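Local coordinates for sortase family protein (Streptococcus agalactiae, PDB 3O0P) that probably links pilin subunits covalently during pilus assembly, as a pilus-related class C sortase (transpeptidase) of group B Streptococcus, at residues 27-32 / 142-147; 56-61 / 84-89. All coordinates share one frame; numbering follows the deposited sequence.

Contact 1: residues 27-32 / 142-147; sequences RRMALA and IQNIKE
The N-terminal helix 22-37 rests on the tight turn of a beta hairpin, where Arg28 and Met29 meet Ile145 and Lys146. The turn joins strand 139-143 to strand 148-159. The backbones come closest at Met29 and Lys146, whose CA atoms are 7.9 Å apart, and the contact is made by side chains. Met29 does most of the touching. Its chain is bent at chi2 and chi3. Met29 SD lies alongside Ile145, 4.1 Å from Ile145 CG1, and the two side chains run past each other in opposite directions. Met29 CE reaches further and sits against the aliphatic part of Lys146, 4.0 Å from Lys146 CB. The Met29 and Lys146 chains cross nearly at right angles, and the end of Lys146 turns away from the helix. Ile145 holds CG1 between its backbone N and carbonyl carbon (chi1 49°), a rotation that places Ile145 CD1 against the stem of Arg28, 3.8 Å from Arg28 CB. Arg28 is extended from CG to NE, and its charged end goes elsewhere: NE forms a salt bridge with Glu24, and NH1 hydrogen bonds with the backbone oxygens of Met63 and Glu65. No hydrogen bond crosses the contact.

The turn is braced from within. Asn144 OD1 accepts from Lys146 N at 2.8 Å, an Asx turn, and from Glu147 N at 3.0 Å. The first donor is tilted 17° from the carbonyl plane and the second 31°. Asn144 N also bonds to Glu147 O. On its other branch, Asn144 ND2 is held by Pro106 O. Leu64 and Ile107 pack on Met29, and Phe13 of helix 11-18 packs on Ile145. This is apolar docking of an N-terminal helix on an Asx-stabilised hairpin turn, at one end of the sortase beta-barrel.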
ATOM      1  N   ARG A  27       5.568 -20.015   6.855  1.00  9.80           N
ATOM      2  CA  ARG A  27       6.952 -19.810   6.456  1.00  9.96           C
ATOM      3  C   ARG A  27       7.096 -18.443   5.780  1.00  9.04           C
ATOM      4  O   ARG A  27       7.993 -17.668   6.105  1.00  9.41           O
ATOM      5  CB  ARG A  27       7.372 -20.908   5.496  0.92  9.84           C
ATOM      6  CG  ARG A  27       8.851 -20.831   5.127  0.77  9.55           C
ATOM      7  CD  ARG A  27       9.228 -21.765   3.994  0.86  9.93           C
ATOM      8  NE  ARG A  27       8.643 -21.363   2.722  0.92 10.27           N
ATOM      9  CZ  ARG A  27       9.182 -20.439   1.938  0.83 10.02           C
ATOM     10  NH1 ARG A  27      10.322 -19.862   2.296  0.81 10.90           N
ATOM     11  NH2 ARG A  27       8.609 -20.102   0.796  0.82 11.67           N
ATOM     12  N   ARG A  28       6.191 -18.150   4.862  1.00  9.22           N
ATOM     13  CA  ARG A  28       6.241 -16.895   4.133  1.00  9.19           C
ATOM     14  C   ARG A  28       6.004 -15.703   5.049  1.00  9.02           C
ATOM     15  O   ARG A  28       6.682 -14.674   4.936  1.00 10.12           O
ATOM     16  CB  ARG A  28       5.213 -16.916   3.003  1.00  9.86           C
ATOM     17  CG  ARG A  28       5.589 -17.835   1.852  1.00  9.97           C
ATOM     18  CD  ARG A  28       4.385 -18.016   0.971  1.00 10.49           C
ATOM     19  NE  ARG A  28       4.603 -18.665  -0.314  0.92 10.32           N
ATOM     20  CZ  ARG A  28       4.567 -18.050  -1.496  0.83 10.55           C
ATOM     21  NH1 ARG A  28       4.432 -16.733  -1.584  1.00 12.37           N
ATOM     22  NH2 ARG A  28       4.674 -18.759  -2.604  0.85 11.26           N
ATOM     23  N   MET A  29       4.997 -15.818   5.921  1.00  8.44           N
ATOM     24  CA  MET A  29       4.706 -14.758   6.854  1.00  9.70           C
ATOM     25  C   MET A  29       5.868 -14.539   7.814  1.00  9.45           C
ATOM     26  O   MET A  29       6.136 -13.421   8.237  1.00 10.30           O
ATOM     27  CB  MET A  29       3.381 -15.001   7.575  0.94  9.98           C
ATOM     28  CG  MET A  29       2.174 -15.008   6.657  0.84  9.52           C
ATOM     29  SD  MET A  29       1.755 -13.346   5.857  1.00  8.08           S
ATOM     30  CE  MET A  29       1.095 -12.543   7.310  0.64 10.35           C
ATOM     31  N   ALA A  30       6.595 -15.594   8.146  1.00  9.05           N
ATOM     32  CA  ALA A  30       7.791 -15.443   8.984  1.00  9.96           C
ATOM     33  C   ALA A  30       8.842 -14.632   8.264  1.00  9.31           C
ATOM     34  O   ALA A  30       9.481 -13.763   8.853  1.00 10.26           O
ATOM     35  CB  ALA A  30       8.359 -16.796   9.336  1.00 10.54           C
ATOM     36  N   LEU A  31       9.050 -14.913   6.981  1.00  9.45           N
ATOM     37  CA  LEU A  31       9.996 -14.133   6.209  1.00  9.06           C
ATOM     38  C   LEU A  31       9.575 -12.679   6.122  1.00  9.35           C
ATOM     39  O   LEU A  31      10.411 -11.782   6.181  1.00 10.33           O
ATOM     40  CB  LEU A  31      10.196 -14.729   4.813  0.99  9.67           C
ATOM     41  CG  LEU A  31      10.908 -16.088   4.761  1.00 10.67           C
ATOM     42  CD1 LEU A  31      10.963 -16.577   3.329  1.00 12.89           C
ATOM     43  CD2 LEU A  31      12.317 -16.020   5.309  1.00 12.99           C
ATOM     44  N   ALA A  32       8.275 -12.447   5.961  1.00  9.72           N
ATOM     45  CA  ALA A  32       7.760 -11.080   5.879  1.00  9.27           C
ATOM     46  C   ALA A  32       7.939 -10.340   7.215  1.00  9.65           C
ATOM     47  O   ALA A  32       8.313  -9.179   7.223  1.00 10.73           O
ATOM     48  CB  ALA A  32       6.303 -11.081   5.445  1.00 10.09           C
ATOM     49  N   ILE A 142      -6.803  -4.442   3.316  1.00  9.99           N
ATOM     50  CA  ILE A 142      -5.736  -5.072   2.554  1.00  9.37           C
ATOM     51  C   ILE A 142      -5.826  -6.569   2.770  1.00  8.97           C
ATOM     52  O   ILE A 142      -5.820  -7.027   3.918  1.00 10.79           O
ATOM     53  CB  ILE A 142      -4.345  -4.560   2.992  1.00 10.36           C
ATOM     54  CG1 ILE A 142      -4.223  -3.067   2.695  1.00 11.79           C
ATOM     55  CG2 ILE A 142      -3.240  -5.322   2.273  1.00 12.07           C
ATOM     56  CD1 ILE A 142      -3.063  -2.403   3.386  0.95 13.12           C
ATOM     57  N   GLN A 143      -5.930  -7.324   1.684  1.00  9.93           N
ATOM     58  CA  GLN A 143      -5.866  -8.768   1.765  1.00 10.73           C
ATOM     59  C   GLN A 143      -4.486  -9.209   1.344  1.00  9.71           C
ATOM     60  O   GLN A 143      -3.979  -8.816   0.299  1.00 10.85           O
ATOM     61  CB  GLN A 143      -6.923  -9.407   0.878  1.00 12.68           C
ATOM     62  CG  GLN A 143      -6.934 -10.906   0.987  0.96 14.65           C
ATOM     63  CD  GLN A 143      -7.974 -11.565   0.098  0.86 14.71           C
ATOM     64  OE1 GLN A 143      -8.841 -10.900  -0.486  0.66 15.10           O
ATOM     65  NE2 GLN A 143      -7.874 -12.884  -0.034  0.83 17.29           N
ATOM     66  N   ASN A 144      -3.850 -10.006   2.195  1.00  9.03           N
ATOM     67  CA  ASN A 144      -2.574 -10.642   1.854  1.00  8.98           C
ATOM     68  C   ASN A 144      -2.780 -12.158   1.804  1.00  9.05           C
ATOM     69  O   ASN A 144      -3.916 -12.633   1.857  1.00  9.83           O
ATOM     70  CB  ASN A 144      -1.471 -10.217   2.829  1.00  9.23           C
ATOM     71  CG  ASN A 144      -1.797 -10.576   4.272  0.88  8.02           C
ATOM     72  OD1 ASN A 144      -2.277 -11.671   4.554  0.86  7.49           O
ATOM     73  ND2 ASN A 144      -1.573  -9.628   5.189  0.94  9.56           N
ATOM     74  N   ILE A 145      -1.712 -12.925   1.667  1.00  8.37           N
ATOM     75  CA  ILE A 145      -1.858 -14.358   1.488  1.00  9.73           C
ATOM     76  C   ILE A 145      -2.509 -15.021   2.681  1.00  9.86           C
ATOM     77  O   ILE A 145      -3.037 -16.118   2.531  1.00 12.00           O
ATOM     78  CB  ILE A 145      -0.521 -15.062   1.202  1.00 10.35           C
ATOM     79  CG1 ILE A 145       0.576 -14.655   2.201  0.95 11.12           C
ATOM     80  CG2 ILE A 145      -0.069 -14.834  -0.246  1.00 12.00           C
ATOM     81  CD1 ILE A 145       1.804 -15.517   2.161  1.00 12.69           C
ATOM     82  N   LYS A 146      -2.431 -14.412   3.867  1.00  9.90           N
ATOM     83  CA  LYS A 146      -2.994 -15.009   5.068  1.00 10.12           C
ATOM     84  C   LYS A 146      -4.414 -14.563   5.389  1.00 10.43           C
ATOM     85  O   LYS A 146      -5.248 -15.380   5.760  1.00 12.10           O
ATOM     86  CB  LYS A 146      -2.090 -14.704   6.260  0.99 12.37           C
ATOM     87  CG  LYS A 146      -2.633 -15.303   7.559  1.00 14.65           C
ATOM     88  CD  LYS A 146      -1.747 -15.082   8.763  1.00 16.84           C
ATOM     89  CE  LYS A 146      -2.276 -15.862   9.983  1.00 19.11           C
ATOM     90  NZ  LYS A 146      -1.991 -17.309   9.876  0.73 21.26           N
ATOM     91  N   GLU A 147      -4.685 -13.268   5.288  1.00 10.19           N
ATOM     92  CA  GLU A 147      -5.933 -12.734   5.854  1.00 10.11           C
ATOM     93  C   GLU A 147      -6.180 -11.328   5.308  1.00  9.70           C
ATOM     94  O   GLU A 147      -5.348 -10.757   4.613  1.00 10.68           O
ATOM     95  CB  GLU A 147      -5.840 -12.714   7.402  1.00 11.59           C
ATOM     96  CG  GLU A 147      -4.717 -11.830   7.903  1.00 12.14           C
ATOM     97  CD  GLU A 147      -4.273 -12.133   9.328  0.88 11.42           C
ATOM     98  OE1 GLU A 147      -4.816 -13.058   9.984  0.69 10.24           O
ATOM     99  OE2 GLU A 147      -3.335 -11.448   9.768  0.85 12.25           O
TER

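Contact 2: residues 56-61 / 84-89; sequences GIAEYA and IFAGSS
Tyr60 reaches from the loop 56-61 to the backbone near the end of strand 80-85. Its CG stands between the backbone N and the carbonyl carbon (chi1 67°). This turns the ring toward Ala86 and Gly87, although CB does not point at them. Along the ring, Tyr60 CE2 is 4.3 Å from Ala86 CB and 3.7 Å from Gly87 N. CZ follows close to the same nitrogen. At the tip, Tyr60 OH accepts a hydrogen bond from Gly87 N, 2.9 Å long and bent to 143° at the hydrogen. The same oxygen is also hydrogen-bonded to His99 ND1, so two groups hold the end of the side chain.

Ala86 CB takes the apolar share, meeting Ala58 CB at 3.8 Å and Ala61 CB at 3.9 Å. Gly87 has no side chain, and a CB there would come within 3.1 Å of Ala58 CB. Without one the backbones draw to 5.5 Å between the CA atoms of Ala58 and Gly87. The phi of Gly87 is positive, 77°.

In the chain, loop 56-61 lies between helix 22-37 and strand 71-75. It covers the end of strand 80-85, beside strand 97-99, which carries His99. Helix 90-93 follows, with Ser89 at its N-cap.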
ATOM      1  N   GLY A  56      13.901  -1.263 -11.496  1.00 23.63           N
ATOM      2  CA  GLY A  56      13.881  -2.645 -11.950  1.00 25.80           C
ATOM      3  C   GLY A  56      12.752  -3.462 -11.336  1.00 23.13           C
ATOM      4  O   GLY A  56      12.001  -2.969 -10.506  1.00 23.68           O
ATOM      5  N   ILE A  57      12.631  -4.716 -11.760  1.00 21.56           N
ATOM      6  CA  ILE A  57      11.652  -5.647 -11.213  1.00 19.41           C
ATOM      7  C   ILE A  57      11.869  -5.803  -9.703  1.00 17.51           C
ATOM      8  O   ILE A  57      12.996  -6.003  -9.239  1.00 19.98           O
ATOM      9  CB  ILE A  57      11.777  -6.992 -11.918  0.82 19.48           C
ATOM     10  CG1 ILE A  57      11.416  -6.829 -13.404  0.83 20.58           C
ATOM     11  CG2 ILE A  57      10.868  -8.018 -11.255  0.87 21.46           C
ATOM     12  CD1 ILE A  57      11.926  -7.944 -14.313  0.89 22.26           C
ATOM     13  N   ALA A  58      10.803  -5.684  -8.921  1.00 16.39           N
ATOM     14  CA  ALA A  58      10.903  -5.756  -7.452  1.00 16.22           C
ATOM     15  C   ALA A  58      11.070  -7.190  -6.941  1.00 15.76           C
ATOM     16  O   ALA A  58      10.267  -8.071  -7.280  1.00 17.05           O
ATOM     17  CB  ALA A  58       9.667  -5.135  -6.832  1.00 16.89           C
ATOM     18  N   GLU A  59      12.084  -7.414  -6.103  1.00 16.61           N
ATOM     19  CA  GLU A  59      12.394  -8.741  -5.549  1.00 17.69           C
ATOM     20  C   GLU A  59      12.201  -8.841  -4.041  1.00 15.44           C
ATOM     21  O   GLU A  59      12.277  -9.919  -3.493  1.00 16.82           O
ATOM     22  CB  GLU A  59      13.863  -9.109  -5.848  1.00 21.64           C
ATOM     23  CG  GLU A  59      14.224  -9.182  -7.316  0.66 22.19           C
ATOM     24  CD  GLU A  59      13.686 -10.422  -7.990  0.38 20.22           C
ATOM     25  OE1 GLU A  59      13.374 -11.400  -7.273  0.38 19.63           O
ATOM     26  OE2 GLU A  59      13.583 -10.413  -9.235  0.51 20.42           O
ATOM     27  N   TYR A  60      11.950  -7.726  -3.362  1.00 13.60           N
ATOM     28  CA  TYR A  60      12.037  -7.693  -1.907  1.00 13.01           C
ATOM     29  C   TYR A  60      10.832  -8.309  -1.203  1.00 12.31           C
ATOM     30  O   TYR A  60      10.906  -8.594  -0.012  1.00 13.57           O
ATOM     31  CB  TYR A  60      12.216  -6.250  -1.398  0.95 12.73           C
ATOM     32  CG  TYR A  60      11.007  -5.370  -1.634  1.00 11.08           C
ATOM     33  CD1 TYR A  60      10.031  -5.222  -0.676  0.90 10.54           C
ATOM     34  CD2 TYR A  60      10.842  -4.695  -2.832  0.88 11.22           C
ATOM     35  CE1 TYR A  60       8.931  -4.415  -0.894  0.93 10.74           C
ATOM     36  CE2 TYR A  60       9.747  -3.921  -3.064  1.00 10.83           C
ATOM     37  CZ  TYR A  60       8.784  -3.773  -2.098  1.00 10.43           C
ATOM     38  OH  TYR A  60       7.684  -2.988  -2.361  0.95 11.30           O
ATOM     39  N   ALA A  61       9.726  -8.497  -1.923  1.00 11.89           N
ATOM     40  CA  ALA A  61       8.501  -9.033  -1.318  1.00 10.97           C
ATOM     41  C   ALA A  61       8.082 -10.377  -1.902  1.00  9.82           C
ATOM     42  O   ALA A  61       6.917 -10.748  -1.813  1.00 10.46           O
ATOM     43  CB  ALA A  61       7.361  -8.023  -1.424  1.00 12.67           C
ATOM     44  N   ILE A  84      -2.312  -5.378  -5.567  1.00  9.84           N
ATOM     45  CA  ILE A  84      -1.101  -4.730  -5.087  1.00  9.03           C
ATOM     46  C   ILE A  84       0.100  -5.529  -5.571  1.00  9.92           C
ATOM     47  O   ILE A  84       0.197  -6.737  -5.332  1.00 10.47           O
ATOM     48  CB  ILE A  84      -1.037  -4.682  -3.541  0.95  9.99           C
ATOM     49  CG1 ILE A  84      -2.306  -4.053  -2.934  1.00 10.18           C
ATOM     50  CG2 ILE A  84       0.206  -3.918  -3.107  1.00 11.81           C
ATOM     51  CD1 ILE A  84      -2.387  -4.248  -1.420  1.00 11.59           C
ATOM     52  N   PHE A  85       0.998  -4.835  -6.245  1.00 10.61           N
ATOM     53  CA  PHE A  85       2.258  -5.411  -6.708  1.00 10.91           C
ATOM     54  C   PHE A  85       3.393  -4.883  -5.846  1.00 10.43           C
ATOM     55  O   PHE A  85       3.310  -3.787  -5.290  1.00 11.40           O
ATOM     56  CB  PHE A  85       2.521  -5.028  -8.160  1.00 12.86           C
ATOM     57  CG  PHE A  85       1.454  -5.480  -9.106  1.00 12.45           C
ATOM     58  CD1 PHE A  85       1.528  -6.736  -9.690  1.00 14.07           C
ATOM     59  CD2 PHE A  85       0.370  -4.670  -9.401  0.96 12.81           C
ATOM     60  CE1 PHE A  85       0.546  -7.158 -10.575  0.86 14.36           C
ATOM     61  CE2 PHE A  85      -0.620  -5.097 -10.288  0.93 14.08           C
ATOM     62  CZ  PHE A  85      -0.529  -6.332 -10.862  0.75 14.46           C
ATOM     63  N   ALA A  86       4.456  -5.665  -5.718  1.00 10.72           N
ATOM     64  CA  ALA A  86       5.648  -5.181  -5.053  1.00 11.63           C
ATOM     65  C   ALA A  86       6.248  -4.027  -5.830  1.00 11.22           C
ATOM     66  O   ALA A  86       6.279  -4.002  -7.056  1.00 13.09           O
ATOM     67  CB  ALA A  86       6.665  -6.286  -4.898  0.95 12.10           C
ATOM     68  N   GLY A  87       6.727  -3.048  -5.083  1.00 12.23           N
ATOM     69  CA  GLY A  87       7.372  -1.884  -5.652  1.00 14.07           C
ATOM     70  C   GLY A  87       6.383  -0.903  -6.242  1.00 13.38           C
ATOM     71  O   GLY A  87       5.167  -1.065  -6.196  1.00 12.84           O
ATOM     72  N   SER A  88       6.927   0.148  -6.826  1.00 14.73           N
ATOM     73  CA  SER A  88       6.101   1.228  -7.332  1.00 15.86           C
ATOM     74  C   SER A  88       6.637   1.702  -8.687  1.00 17.62           C
ATOM     75  O   SER A  88       6.593   2.877  -8.999  1.00 18.69           O
ATOM     76  CB  SER A  88       6.043   2.371  -6.306  1.00 17.28           C
ATOM     77  OG  SER A  88       7.341   2.823  -5.975  0.70 17.50           O
ATOM     78  N   SER A  89       7.122   0.769  -9.497  1.00 18.62           N
ATOM     79  CA  SER A  89       7.592   1.086 -10.847  1.00 20.02           C
ATOM     80  C   SER A  89       6.459   1.589 -11.723  1.00 19.53           C
ATOM     81  O   SER A  89       5.291   1.360 -11.435  1.00 18.71           O
ATOM     82  CB  SER A  89       8.181  -0.164 -11.506  0.92 20.81           C
ATOM     83  OG  SER A  89       7.173  -1.137 -11.727  0.98 20.18           O
TER

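Both contacts fasten chain from the N-terminal part of the sortase to connections between elements of the barrel sheet. Contact 1 lies farther out, partly buried, with one exposed lysine among its touching residues. Contact 2 is buried and nearer the centre of the chain. The chemistry differs accordingly. Contact 1 uses larger side chains, of Met29, Ile145, Arg28 and Lys146, and no bond between its segments, while contact 2 combines alanine methyl groups with a hydrogen bond from backbone to tyrosine. Their centres are about 16 Å apart. Both reach the same sheet, and side chains of their strands also meet, Ile142 CG2 with Ile84 CD1 at 3.9 Å.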